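Local structure of C3-degrading proteinase (CppA protein) (Streptococcus pneumoniae, 3E0R) at residues G33-L38 and G47-L52; R76-V81 and L118-A123; K80-L85 and L148-I153; E86-L91 and N105-E110. The protein probably degrades complement C3 as a proteinase, and contains two sequence families of the glyoxalase clan. One frame throughout, in Å; residues are numbered along the deposited sequence.

Contact 1: G33-L38 and G47-L52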
loop_
_atom_site.group_PDB
_atom_site.type_symbol
_atom_site.label_atom_id
_atom_site.label_comp_id
_atom_site.label_asym_id
_atom_site.label_seq_id
_atom_site.Cartn_x
_atom_site.Cartn_y
_atom_site.Cartn_z
ATOM N N GLY A 33 -1.406 -2.970 -13.881
ATOM C CA GLY A 33 -1.273 -4.398 -14.162
ATOM C C GLY A 33 -1.601 -5.352 -13.025
ATOM O O GLY A 33 -1.279 -6.534 -13.109
HETATM N N MSE A 34 -2.235 -4.854 -11.964
HETATM C CA MSE A 34 -2.727 -5.719 -10.863
HETATM C C MSE A 34 -4.007 -6.518 -11.209
HETATM O O MSE A 34 -4.803 -6.147 -12.047
HETATM C CB MSE A 34 -2.987 -4.887 -9.596
HETATM C CG MSE A 34 -1.774 -4.044 -9.166
HETATM SE SE MSE A 34 -1.974 -3.283 -7.392
HETATM C CE MSE A 34 -0.305 -2.212 -7.251
ATOM N N LYS A 35 -4.192 -7.604 -10.490
ATOM C CA LYS A 35 -5.284 -8.517 -10.619
ATOM C C LYS A 35 -6.338 -8.351 -9.484
ATOM O O LYS A 35 -6.002 -8.254 -8.312
ATOM C CB LYS A 35 -4.679 -9.918 -10.560
ATOM C CG LYS A 35 -5.631 -11.047 -10.882
ATOM C CD LYS A 35 -4.924 -12.410 -10.789
ATOM C CE LYS A 35 -5.882 -13.611 -11.075
ATOM N NZ LYS A 35 -6.657 -13.463 -12.333
ATOM N N ALA A 36 -7.620 -8.353 -9.855
ATOM C CA ALA A 36 -8.720 -8.264 -8.914
ATOM C C ALA A 36 -8.890 -9.656 -8.426
ATOM O O ALA A 36 -9.081 -10.576 -9.245
ATOM C CB ALA A 36 -10.023 -7.795 -9.625
ATOM N N LEU A 37 -8.823 -9.836 -7.123
ATOM C CA LEU A 37 -8.890 -11.148 -6.569
ATOM C C LEU A 37 -10.305 -11.460 -6.105
ATOM O O LEU A 37 -10.843 -12.520 -6.330
ATOM C CB LEU A 37 -7.906 -11.224 -5.414
ATOM C CG LEU A 37 -6.472 -10.806 -5.718
ATOM C CD1 LEU A 37 -5.732 -10.867 -4.458
ATOM C CD2 LEU A 37 -5.849 -11.689 -6.777
ATOM N N LEU A 38 -10.893 -10.494 -5.449
ATOM C CA LEU A 38 -12.151 -10.641 -4.764
ATOM C C LEU A 38 -12.810 -9.362 -5.168
ATOM O O LEU A 38 -12.153 -8.294 -5.243
ATOM C CB LEU A 38 -11.942 -10.638 -3.247
ATOM C CG LEU A 38 -12.749 -11.529 -2.331
ATOM C CD1 LEU A 38 -12.704 -12.992 -2.844
ATOM C CD2 LEU A 38 -12.222 -11.349 -0.863
ATOM N N GLY A 47 -4.032 -8.026 -6.075
ATOM C CA GLY A 47 -2.838 -8.845 -5.951
ATOM C C GLY A 47 -2.246 -9.090 -7.330
ATOM O O GLY A 47 -2.372 -8.264 -8.171
ATOM N N ASP A 48 -1.608 -10.236 -7.526
ATOM C CA ASP A 48 -0.910 -10.573 -8.783
ATOM C C ASP A 48 -1.307 -11.987 -9.196
ATOM O O ASP A 48 -2.395 -12.472 -8.824
ATOM C CB ASP A 48 0.635 -10.354 -8.648
ATOM C CG ASP A 48 1.275 -11.183 -7.507
ATOM O OD1 ASP A 48 0.693 -12.216 -7.141
ATOM O OD2 ASP A 48 2.340 -10.792 -6.975
ATOM N N GLN A 49 -0.474 -12.663 -9.970
ATOM C CA GLN A 49 -0.855 -13.964 -10.479
ATOM C C GLN A 49 -0.571 -15.035 -9.506
ATOM O O GLN A 49 -0.905 -16.151 -9.772
ATOM C CB GLN A 49 -0.120 -14.370 -11.726
ATOM C CG GLN A 49 0.313 -13.273 -12.578
ATOM C CD GLN A 49 -0.585 -13.050 -13.760
ATOM O OE1 GLN A 49 -1.845 -13.100 -13.624
ATOM N NE2 GLN A 49 0.042 -12.747 -14.933
ATOM N N THR A 50 0.053 -14.728 -8.385
ATOM C CA THR A 50 0.139 -15.696 -7.265
ATOM C C THR A 50 -1.241 -15.935 -6.644
ATOM O O THR A 50 -1.518 -16.979 -6.029
ATOM C CB THR A 50 1.120 -15.220 -6.203
ATOM O OG1 THR A 50 0.546 -14.110 -5.492
ATOM C CG2 THR A 50 2.459 -14.849 -6.851
ATOM N N GLY A 51 -2.112 -14.953 -6.831
ATOM C CA GLY A 51 -3.474 -15.069 -6.388
ATOM C C GLY A 51 -3.598 -14.607 -4.971
ATOM O O GLY A 51 -4.648 -14.771 -4.379
ATOM N N LEU A 52 -2.517 -14.032 -4.430
ATOM C CA LEU A 52 -2.452 -13.568 -3.045
ATOM C C LEU A 52 -2.747 -12.101 -2.994
ATOM O O LEU A 52 -2.256 -11.358 -3.817
ATOM C CB LEU A 52 -1.069 -13.805 -2.436
ATOM C CG LEU A 52 -0.568 -15.239 -2.285
ATOM C CD1 LEU A 52 0.934 -15.201 -1.947
ATOM C CD2 LEU A 52 -1.354 -16.075 -1.245
#

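Contact 2: R76-V81 and L118-A123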
loop_
_atom_site.group_PDB
_atom_site.type_symbol
_atom_site.label_atom_id
_atom_site.label_comp_id
_atom_site.label_asym_id
_atom_site.label_seq_id
_atom_site.Cartn_x
_atom_site.Cartn_y
_atom_site.Cartn_z
ATOM N N ARG A 76 4.568 7.083 0.337
ATOM C CA ARG A 76 4.616 6.412 -0.977
ATOM C C ARG A 76 4.285 4.922 -0.863
ATOM O O ARG A 76 4.710 4.298 0.071
ATOM C CB ARG A 76 6.013 6.500 -1.582
ATOM C CG ARG A 76 6.349 7.760 -2.366
ATOM C CD ARG A 76 7.477 7.500 -3.370
ATOM N NE ARG A 76 8.656 6.990 -2.679
ATOM C CZ ARG A 76 9.883 6.877 -3.219
ATOM N NH1 ARG A 76 10.130 7.201 -4.473
ATOM N NH2 ARG A 76 10.882 6.413 -2.494
ATOM N N LEU A 77 3.551 4.367 -1.825
ATOM C CA LEU A 77 3.422 2.923 -2.007
ATOM C C LEU A 77 4.480 2.471 -2.944
ATOM O O LEU A 77 4.629 3.037 -4.015
ATOM C CB LEU A 77 2.073 2.555 -2.626
ATOM C CG LEU A 77 1.579 1.083 -2.499
ATOM C CD1 LEU A 77 1.180 0.718 -1.078
ATOM C CD2 LEU A 77 0.406 0.864 -3.486
ATOM N N ILE A 78 5.189 1.416 -2.570
ATOM C CA ILE A 78 6.317 0.880 -3.340
ATOM C C ILE A 78 5.965 -0.516 -3.833
ATOM O O ILE A 78 5.594 -1.390 -3.083
ATOM C CB ILE A 78 7.616 0.921 -2.536
ATOM C CG1 ILE A 78 7.826 2.333 -1.954
ATOM C CG2 ILE A 78 8.846 0.500 -3.406
ATOM C CD1 ILE A 78 8.955 2.417 -1.017
ATOM N N VAL A 79 5.996 -0.668 -5.143
ATOM C CA VAL A 79 5.619 -1.921 -5.809
ATOM C C VAL A 79 6.874 -2.426 -6.468
ATOM O O VAL A 79 7.345 -1.849 -7.419
ATOM C CB VAL A 79 4.497 -1.698 -6.823
ATOM C CG1 VAL A 79 4.088 -3.012 -7.491
ATOM C CG2 VAL A 79 3.274 -0.990 -6.133
ATOM N N LYS A 80 7.460 -3.441 -5.877
ATOM C CA LYS A 80 8.666 -4.054 -6.399
ATOM C C LYS A 80 8.253 -5.176 -7.286
ATOM O O LYS A 80 7.718 -6.159 -6.794
ATOM C CB LYS A 80 9.499 -4.627 -5.269
ATOM C CG LYS A 80 10.774 -5.418 -5.730
ATOM C CD LYS A 80 11.429 -6.096 -4.501
ATOM C CE LYS A 80 12.837 -6.547 -4.793
ATOM N NZ LYS A 80 12.967 -6.743 -6.244
ATOM N N VAL A 81 8.487 -5.021 -8.585
ATOM C CA VAL A 81 8.131 -5.997 -9.597
ATOM C C VAL A 81 9.290 -6.982 -9.822
ATOM O O VAL A 81 10.456 -6.589 -9.883
ATOM C CB VAL A 81 7.733 -5.263 -10.896
ATOM C CG1 VAL A 81 7.543 -6.220 -12.086
ATOM C CG2 VAL A 81 6.508 -4.459 -10.659
ATOM N N LEU A 118 1.032 8.574 -4.130
ATOM C CA LEU A 118 2.204 8.437 -5.003
ATOM C C LEU A 118 2.702 7.013 -4.939
ATOM O O LEU A 118 2.980 6.488 -3.861
ATOM C CB LEU A 118 3.295 9.406 -4.560
ATOM C CG LEU A 118 4.575 9.592 -5.380
ATOM C CD1 LEU A 118 4.375 9.915 -6.881
ATOM C CD2 LEU A 118 5.331 10.715 -4.757
ATOM N N ILE A 119 2.800 6.390 -6.117
ATOM C CA ILE A 119 3.190 4.987 -6.261
ATOM C C ILE A 119 4.486 4.940 -7.027
ATOM O O ILE A 119 4.619 5.614 -8.037
ATOM C CB ILE A 119 2.118 4.100 -7.007
ATOM C CG1 ILE A 119 0.794 3.879 -6.236
ATOM C CG2 ILE A 119 2.628 2.658 -7.169
ATOM C CD1 ILE A 119 0.084 5.044 -5.641
ATOM N N LEU A 120 5.452 4.190 -6.500
ATOM C CA LEU A 120 6.693 3.885 -7.172
ATOM C C LEU A 120 6.616 2.443 -7.626
ATOM O O LEU A 120 6.386 1.566 -6.813
ATOM C CB LEU A 120 7.905 4.077 -6.231
ATOM C CG LEU A 120 9.300 3.607 -6.756
ATOM C CD1 LEU A 120 9.738 4.460 -7.986
ATOM C CD2 LEU A 120 10.358 3.649 -5.721
ATOM N N ILE A 121 6.771 2.201 -8.928
ATOM C CA ILE A 121 6.904 0.834 -9.455
ATOM C C ILE A 121 8.317 0.643 -9.961
ATOM O O ILE A 121 8.766 1.397 -10.820
ATOM C CB ILE A 121 5.933 0.526 -10.617
ATOM C CG1 ILE A 121 4.510 0.938 -10.212
ATOM C CG2 ILE A 121 5.991 -0.991 -11.012
ATOM C CD1 ILE A 121 3.458 -0.125 -10.599
ATOM N N HIS A 122 8.999 -0.361 -9.437
ATOM C CA HIS A 122 10.392 -0.547 -9.715
ATOM C C HIS A 122 10.709 -2.029 -9.661
ATOM O O HIS A 122 9.873 -2.831 -9.356
ATOM C CB HIS A 122 11.243 0.246 -8.705
ATOM C CG HIS A 122 11.339 -0.410 -7.367
ATOM N ND1 HIS A 122 12.356 -1.284 -7.038
ATOM C CD2 HIS A 122 10.540 -0.342 -6.280
ATOM C CE1 HIS A 122 12.166 -1.741 -5.809
ATOM N NE2 HIS A 122 11.065 -1.193 -5.329
ATOM N N ALA A 123 11.955 -2.374 -9.942
ATOM C CA ALA A 123 12.371 -3.764 -10.009
ATOM C C ALA A 123 13.731 -3.988 -9.338
ATOM O O ALA A 123 14.410 -4.972 -9.661
ATOM C CB ALA A 123 12.420 -4.186 -11.461
#

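Contact 3: K80-L85 and L148-I153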
loop_
_atom_site.group_PDB
_atom_site.type_symbol
_atom_site.label_atom_id
_atom_site.label_comp_id
_atom_site.label_asym_id
_atom_site.label_seq_id
_atom_site.Cartn_x
_atom_site.Cartn_y
_atom_site.Cartn_z
ATOM N N LYS A 80 7.460 -3.441 -5.877
ATOM C CA LYS A 80 8.666 -4.054 -6.399
ATOM C C LYS A 80 8.253 -5.176 -7.286
ATOM O O LYS A 80 7.718 -6.159 -6.794
ATOM C CB LYS A 80 9.499 -4.627 -5.269
ATOM C CG LYS A 80 10.774 -5.418 -5.730
ATOM C CD LYS A 80 11.429 -6.096 -4.501
ATOM C CE LYS A 80 12.837 -6.547 -4.793
ATOM N NZ LYS A 80 12.967 -6.743 -6.244
ATOM N N VAL A 81 8.487 -5.021 -8.585
ATOM C CA VAL A 81 8.131 -5.997 -9.597
ATOM C C VAL A 81 9.290 -6.982 -9.822
ATOM O O VAL A 81 10.456 -6.589 -9.883
ATOM C CB VAL A 81 7.733 -5.263 -10.896
ATOM C CG1 VAL A 81 7.543 -6.220 -12.086
ATOM C CG2 VAL A 81 6.508 -4.459 -10.659
ATOM N N GLU A 82 8.957 -8.265 -9.927
ATOM C CA GLU A 82 9.949 -9.330 -10.243
ATOM C C GLU A 82 10.599 -9.253 -11.664
ATOM O O GLU A 82 11.815 -9.199 -11.759
ATOM C CB GLU A 82 9.307 -10.728 -10.090
ATOM C CG GLU A 82 10.250 -11.893 -10.319
ATOM C CD GLU A 82 11.322 -11.951 -9.239
ATOM O OE1 GLU A 82 11.102 -11.322 -8.172
ATOM O OE2 GLU A 82 12.361 -12.637 -9.445
ATOM N N ASN A 83 9.800 -9.345 -12.733
ATOM C CA ASN A 83 10.320 -9.240 -14.095
ATOM C C ASN A 83 10.377 -7.749 -14.498
ATOM O O ASN A 83 9.350 -7.051 -14.495
ATOM C CB ASN A 83 9.493 -10.067 -15.097
ATOM C CG ASN A 83 10.134 -10.126 -16.528
ATOM O OD1 ASN A 83 11.045 -9.340 -16.904
ATOM N ND2 ASN A 83 9.649 -11.085 -17.328
ATOM N N PRO A 84 11.586 -7.247 -14.807
ATOM C CA PRO A 84 11.648 -5.814 -15.143
ATOM C C PRO A 84 10.985 -5.473 -16.494
ATOM O O PRO A 84 10.463 -4.370 -16.676
ATOM C CB PRO A 84 13.163 -5.498 -15.168
ATOM C CG PRO A 84 13.843 -6.728 -14.635
ATOM C CD PRO A 84 12.912 -7.885 -14.847
ATOM N N LEU A 85 10.985 -6.418 -17.422
ATOM C CA LEU A 85 10.318 -6.190 -18.700
ATOM C C LEU A 85 8.811 -6.018 -18.548
ATOM O O LEU A 85 8.150 -5.570 -19.468
ATOM C CB LEU A 85 10.633 -7.313 -19.691
ATOM C CG LEU A 85 12.120 -7.528 -19.964
ATOM C CD1 LEU A 85 12.247 -8.620 -21.006
ATOM C CD2 LEU A 85 12.806 -6.206 -20.375
ATOM N N LEU A 148 1.047 -7.775 -14.223
ATOM C CA LEU A 148 2.225 -8.032 -13.386
ATOM C C LEU A 148 2.080 -9.445 -12.883
ATOM O O LEU A 148 1.096 -9.762 -12.225
ATOM C CB LEU A 148 2.337 -7.065 -12.194
ATOM C CG LEU A 148 2.702 -5.603 -12.494
ATOM C CD1 LEU A 148 2.722 -4.768 -11.227
ATOM C CD2 LEU A 148 4.039 -5.441 -13.279
ATOM N N SER A 149 3.059 -10.289 -13.201
ATOM C CA SER A 149 3.035 -11.686 -12.760
ATOM C C SER A 149 3.281 -11.855 -11.257
ATOM O O SER A 149 2.510 -12.542 -10.601
ATOM C CB SER A 149 3.996 -12.555 -13.568
ATOM O OG SER A 149 5.323 -12.360 -13.124
ATOM N N LYS A 150 4.354 -11.221 -10.754
ATOM C CA LYS A 150 4.715 -11.153 -9.325
ATOM C C LYS A 150 5.235 -9.747 -8.907
ATOM O O LYS A 150 6.111 -9.153 -9.527
ATOM C CB LYS A 150 5.697 -12.261 -8.946
ATOM C CG LYS A 150 6.679 -11.992 -7.781
ATOM C CD LYS A 150 6.058 -11.965 -6.398
ATOM C CE LYS A 150 7.055 -12.206 -5.266
ATOM N NZ LYS A 150 8.000 -11.097 -5.020
ATOM N N PHE A 151 4.657 -9.240 -7.827
ATOM C CA PHE A 151 5.132 -8.027 -7.157
ATOM C C PHE A 151 4.935 -8.134 -5.627
ATOM O O PHE A 151 4.180 -8.972 -5.123
ATOM C CB PHE A 151 4.489 -6.732 -7.751
ATOM C CG PHE A 151 3.022 -6.556 -7.439
ATOM C CD1 PHE A 151 2.605 -5.998 -6.237
ATOM C CD2 PHE A 151 2.047 -6.938 -8.339
ATOM C CE1 PHE A 151 1.279 -5.861 -5.923
ATOM C CE2 PHE A 151 0.690 -6.808 -8.037
ATOM C CZ PHE A 151 0.315 -6.280 -6.833
ATOM N N GLU A 152 5.616 -7.225 -4.913
ATOM C CA GLU A 152 5.671 -7.178 -3.457
ATOM C C GLU A 152 5.413 -5.723 -3.125
ATOM O O GLU A 152 6.025 -4.840 -3.707
ATOM C CB GLU A 152 7.071 -7.609 -2.973
ATOM C CG GLU A 152 7.126 -8.454 -1.753
ATOM C CD GLU A 152 7.728 -9.901 -1.993
ATOM O OE1 GLU A 152 8.997 -10.018 -2.008
ATOM O OE2 GLU A 152 6.945 -10.916 -2.123
ATOM N N ILE A 153 4.513 -5.480 -2.178
ATOM C CA ILE A 153 4.176 -4.147 -1.706
ATOM C C ILE A 153 5.024 -3.821 -0.505
ATOM O O ILE A 153 5.191 -4.615 0.399
ATOM C CB ILE A 153 2.680 -4.018 -1.279
ATOM C CG1 ILE A 153 1.756 -4.287 -2.450
ATOM C CG2 ILE A 153 2.327 -2.619 -0.629
ATOM C CD1 ILE A 153 1.916 -3.497 -3.572
HETATM O O HOH W 1 8.583 -8.549 -6.385
#

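Contact 4: E86-L91 and N105-E110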
loop_
_atom_site.group_PDB
_atom_site.type_symbol
_atom_site.label_atom_id
_atom_site.label_comp_id
_atom_site.label_asym_id
_atom_site.label_seq_id
_atom_site.Cartn_x
_atom_site.Cartn_y
_atom_site.Cartn_z
ATOM N N GLU A 86 8.261 -6.349 -17.387
ATOM C CA GLU A 86 6.857 -6.059 -17.155
ATOM C C GLU A 86 6.649 -4.578 -16.894
ATOM O O GLU A 86 5.600 -4.076 -17.286
ATOM C CB GLU A 86 6.250 -6.929 -16.056
ATOM C CG GLU A 86 6.285 -8.383 -16.400
ATOM C CD GLU A 86 5.898 -9.270 -15.240
ATOM O OE1 GLU A 86 5.451 -8.763 -14.176
ATOM O OE2 GLU A 86 6.043 -10.507 -15.405
ATOM N N ILE A 87 7.610 -3.881 -16.269
ATOM C CA ILE A 87 7.504 -2.401 -16.108
ATOM C C ILE A 87 7.522 -1.656 -17.466
ATOM O O ILE A 87 6.811 -0.662 -17.671
ATOM C CB ILE A 87 8.621 -1.811 -15.185
ATOM C CG1 ILE A 87 8.423 -2.296 -13.738
ATOM C CG2 ILE A 87 8.649 -0.228 -15.233
ATOM C CD1 ILE A 87 9.612 -2.074 -12.865
ATOM N N GLU A 88 8.337 -2.159 -18.390
ATOM C CA GLU A 88 8.452 -1.593 -19.720
ATOM C C GLU A 88 7.192 -1.871 -20.534
ATOM O O GLU A 88 6.854 -1.097 -21.431
ATOM C CB GLU A 88 9.701 -2.139 -20.436
ATOM C CG GLU A 88 11.012 -1.958 -19.622
ATOM C CD GLU A 88 12.307 -2.179 -20.428
ATOM O OE1 GLU A 88 12.282 -2.704 -21.587
ATOM O OE2 GLU A 88 13.377 -1.826 -19.873
ATOM N N GLY A 89 6.520 -2.983 -20.233
ATOM C CA GLY A 89 5.242 -3.305 -20.852
ATOM C C GLY A 89 4.180 -2.291 -20.457
ATOM O O GLY A 89 3.449 -1.759 -21.314
ATOM N N ILE A 90 4.100 -2.039 -19.153
ATOM C CA ILE A 90 3.218 -1.015 -18.593
ATOM C C ILE A 90 3.464 0.352 -19.245
ATOM O O ILE A 90 2.520 0.997 -19.695
ATOM C CB ILE A 90 3.379 -0.876 -17.036
ATOM C CG1 ILE A 90 2.977 -2.154 -16.300
ATOM C CG2 ILE A 90 2.540 0.281 -16.469
ATOM C CD1 ILE A 90 3.527 -2.087 -14.823
ATOM N N LEU A 91 4.725 0.784 -19.320
ATOM C CA LEU A 91 5.050 2.111 -19.882
ATOM C C LEU A 91 4.722 2.209 -21.387
ATOM O O LEU A 91 4.271 3.255 -21.868
ATOM C CB LEU A 91 6.506 2.451 -19.586
ATOM C CG LEU A 91 6.765 2.777 -18.110
ATOM C CD1 LEU A 91 8.257 2.682 -17.783
ATOM C CD2 LEU A 91 6.168 4.155 -17.696
ATOM N N ASN A 105 18.604 -2.824 -12.405
ATOM C CA ASN A 105 17.873 -3.878 -13.145
ATOM C C ASN A 105 16.964 -3.409 -14.299
ATOM O O ASN A 105 16.756 -4.159 -15.267
ATOM C CB ASN A 105 17.069 -4.767 -12.195
ATOM C CG ASN A 105 17.918 -5.392 -11.101
ATOM O OD1 ASN A 105 17.385 -5.768 -10.062
ATOM N ND2 ASN A 105 19.236 -5.505 -11.328
ATOM N N GLY A 106 16.441 -2.190 -14.220
ATOM C CA GLY A 106 15.627 -1.659 -15.315
ATOM C C GLY A 106 15.040 -0.280 -15.065
ATOM O O GLY A 106 15.489 0.465 -14.200
ATOM N N TYR A 107 14.022 0.052 -15.838
ATOM C CA TYR A 107 13.303 1.281 -15.627
ATOM C C TYR A 107 12.396 1.195 -14.362
ATOM O O TYR A 107 12.143 0.112 -13.768
ATOM C CB TYR A 107 12.548 1.695 -16.902
ATOM C CG TYR A 107 13.502 2.013 -18.055
ATOM C CD1 TYR A 107 14.078 3.300 -18.215
ATOM C CD2 TYR A 107 13.880 1.005 -18.974
ATOM C CE1 TYR A 107 14.977 3.573 -19.304
ATOM C CE2 TYR A 107 14.767 1.263 -20.053
ATOM C CZ TYR A 107 15.315 2.540 -20.209
ATOM O OH TYR A 107 16.193 2.762 -21.268
ATOM N N ALA A 108 11.998 2.366 -13.909
ATOM C CA ALA A 108 11.093 2.469 -12.774
ATOM C C ALA A 108 10.315 3.740 -13.010
ATOM O O ALA A 108 10.738 4.597 -13.802
ATOM C CB ALA A 108 11.867 2.540 -11.497
ATOM N N PHE A 109 9.168 3.871 -12.366
ATOM C CA PHE A 109 8.460 5.143 -12.471
ATOM C C PHE A 109 7.625 5.453 -11.267
ATOM O O PHE A 109 7.357 4.591 -10.460
ATOM C CB PHE A 109 7.632 5.243 -13.790
ATOM C CG PHE A 109 6.490 4.323 -13.854
ATOM C CD1 PHE A 109 5.229 4.750 -13.451
ATOM C CD2 PHE A 109 6.663 2.998 -14.304
ATOM C CE1 PHE A 109 4.151 3.892 -13.477
ATOM C CE2 PHE A 109 5.601 2.123 -14.337
ATOM C CZ PHE A 109 4.326 2.578 -13.920
ATOM N N GLU A 110 7.264 6.725 -11.165
ATOM C CA GLU A 110 6.252 7.196 -10.260
ATOM C C GLU A 110 5.020 7.699 -11.030
ATOM O O GLU A 110 5.111 8.164 -12.124
ATOM C CB GLU A 110 6.793 8.305 -9.418
ATOM C CG GLU A 110 7.604 7.837 -8.260
ATOM C CD GLU A 110 8.291 8.986 -7.573
ATOM O OE1 GLU A 110 8.626 9.946 -8.283
ATOM O OE2 GLU A 110 8.493 8.931 -6.351
#

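Contact 1: G33-L38 and G47-L52
Lys35 and Gly47 form an antiparallel hydrogen-bonded pair in a beta hairpin of strands 35-39 and 43-47. The hairpin belongs to a beta-alpha-beta-beta-beta module, the unit of the glyoxalase fold. Strand 35-39 is at the outer edge of its eight-stranded sheet. Lys35 N gives a nearly straight bond to Gly47 O at 3.0 Å, reaching it from above the carbonyl plane. Gly47 N returns a bond to Lys35 O at 3.0 Å, this time in the plane of the carbonyl.

Leu37 points toward the second segment and lies against the Gly47 backbone. Its CG is anti to the carbonyl carbon (chi1 -53°), which brings it to 3.7 Å from Gly47 N. Gly47 has no side chain, and the leucine can lie close against its backbone. CD1 carries on to the carbonyl of Leu52, 3.5 Å from Leu52 C. CD2 is more loosely placed, near Gly51 O and Asp48 O.

The Lys35 chain is extended as far as CE, and its CB and CD touch the start of the loop. CB lies near both Gly47 O and Asp48 O.

The loop is a type I turn from Asp48 to Gly51. Asp48 OD1 accepts from Thr50 N, an Asx turn, and from Thr50 OG1. Thr50 OG1 in turn accepts from Leu52 N, an ST turn. Asp48 OD2 is bound elsewhere, to Lys54 NZ and Phe151 N. Lys35 CD rests 3.2 Å from Asp48 O.

Contact 2: R76-V81 and L118-A123
Strands 74-81 and 118-122 are the parallel pair of a beta-alpha-beta-beta-beta module, and five backbone bonds join Leu77-Val81 to Leu118-His122. The odd residues Leu77, Val79 and Val81 donate to Leu118 O, Leu120 O and His122 O. Leu120 N and His122 N donate back to Leu77 O and Val79 O. The strand segments are 4.7 Å apart at closest approach and twist by 19°.

On one face the His122 ring packs on the neighbouring strand. Its CG sits between the backbone N and the carbonyl carbon (chi1 77°), and the ring end comes nearer that strand. Lys80 CA lies over one ring face, offset toward the rim, in a CH-pi contact 4.2 Å from the centroid. Ile78 CG2 meets the ring at its edge, 3.4 Å from His122 NE2. ND1 accepts from Glu124 N, which would fix the ring rotation.

At the start of the same face, Leu120 CD2 lies over the Arg76 guanidinium, 3.8 Å from Arg76 NH1. Arg76 and Leu118 run side by side. The guanidinium is held by Glu156 and Glu110 on the strands beyond.

The other face is aliphatic. Val81 CG2 presses on Ile121 CG2 at 3.5 Å, and Val79 CG2 on Ile119 CG2 at 3.8 Å. Pairing of the first and last strands in parallel is consistent with the beta-alpha-beta-beta-beta module of the glyoxalase fold.

Contact 3: K80-L85 and L148-I153
Phe151 meets Lys80 through its CB, 3.4 Å from Lys80 O, while its ring leads away from that strand. Ile153 CG1 lies at the ring edge, in its plane. Val79 and Met34 also touch the ring. Phe151 and Val81 point to the same face of the sheet.

The backbones pair antiparallel. Lys80 and Glu152 exchange two hydrogen bonds, and Val81 and Phe151 are a non-hydrogen-bonded pair. One residue past the strand end, Glu82 N gives an almost straight bond to Lys150 O at 3.0 Å.

Val81 and Leu148 cross at about a right angle. Leu148 CD2 touches both methyls of the valine, with Val81 CG2 at 3.7 Å. Just beyond the paired strands, Glu82 CB packs on Lys150 CG at 3.7 Å. Asn83 then caps helix 84-91, its OD1 accepting from Leu85 N.

Lys80 O is well supplied with partners. It accepts from Glu152 N, and a water donates to it at 2.6 Å. The same water accepts from Lys150 NZ at 2.9 Å. Lys150 NZ also makes a salt bridge to Glu152 OE2 at 3.1 Å, weak as a hydrogen bond. Glu82 OE1 is 4.4 Å from Lys150 NZ, beyond a salt bridge. The lysine therefore sits between two carboxylates, which would tend to stabilise its positive charge at this partly exposed strand end.

Contact 4: E86-L91 and N105-E110
Leu91 and Phe109 slide past each other in opposite directions where helix 84-91 packs on strand 107-112. Leu91 CD2 sits over one face of the phenyl ring, offset toward the rim. The CH-pi distance to the ring centroid is 3.9 Å, and the nearest ring atom, Phe109 CD2, is 3.6 Å away.

Ile87 also passes Phe109 in the opposite sense, but it comes in at the ring edge. Its CG2 lies in the ring plane, 3.9 Å from Phe109 CD2. The other branch of Ile87 leads to the strand backbone, with CD1 at 3.5 Å from Tyr107 O. Ile90 crosses Phe109 at about a right angle and touches the far end of the ring, CG2 to Phe109 CZ at 3.9 Å. Three helix side chains thus meet one ring: one over a face, one at an edge and one near its far end.

Glu88 and Tyr107 are set differently. The glutamate chain is extended beyond CG, and its carboxylate plane is turned 57° from the ring. OE2 approaches the ring edge in plane, 3.0 Å from Tyr107 CD2. A carboxylate oxygen there faces the slightly positive ring hydrogens, which is probably favourable. Tyr107 also makes a cation-pi contact with Lys102 and an edge-to-face contact with Phe139.

The helix crosses the strand at 51°, with the segment axes 8.2 Å apart. Ile87 reaches on to Ile121 of strand 118-122, and Leu91 to Leu100 of strand 99-102, so the helix covers three neighbouring strands of the sheet.

Overall arrangement
Contacts 2, 3 and 4 belong to the seven-stranded sheet and the helix 84-91 on it. Their centres lie about 9 to 10 Å apart. Contacts 2 and 3 start from the same stretch and share Lys80 and Val81, so strand 74-81 has strand 118-122 on one side and strand 151-159 on the other. Contact 4 lies, along the chain, between the paired segments of both. Contact 1 comes first and belongs to the other sheet. Its centre is about 12 Å from that of contact 3, and a probable hydrogen bond from Leu148 N to Gly33 O helps join them. Contact 3 thus joins the N-terminal and C-terminal family regions within the seven-stranded sheet, next to the hairpin of the other sheet.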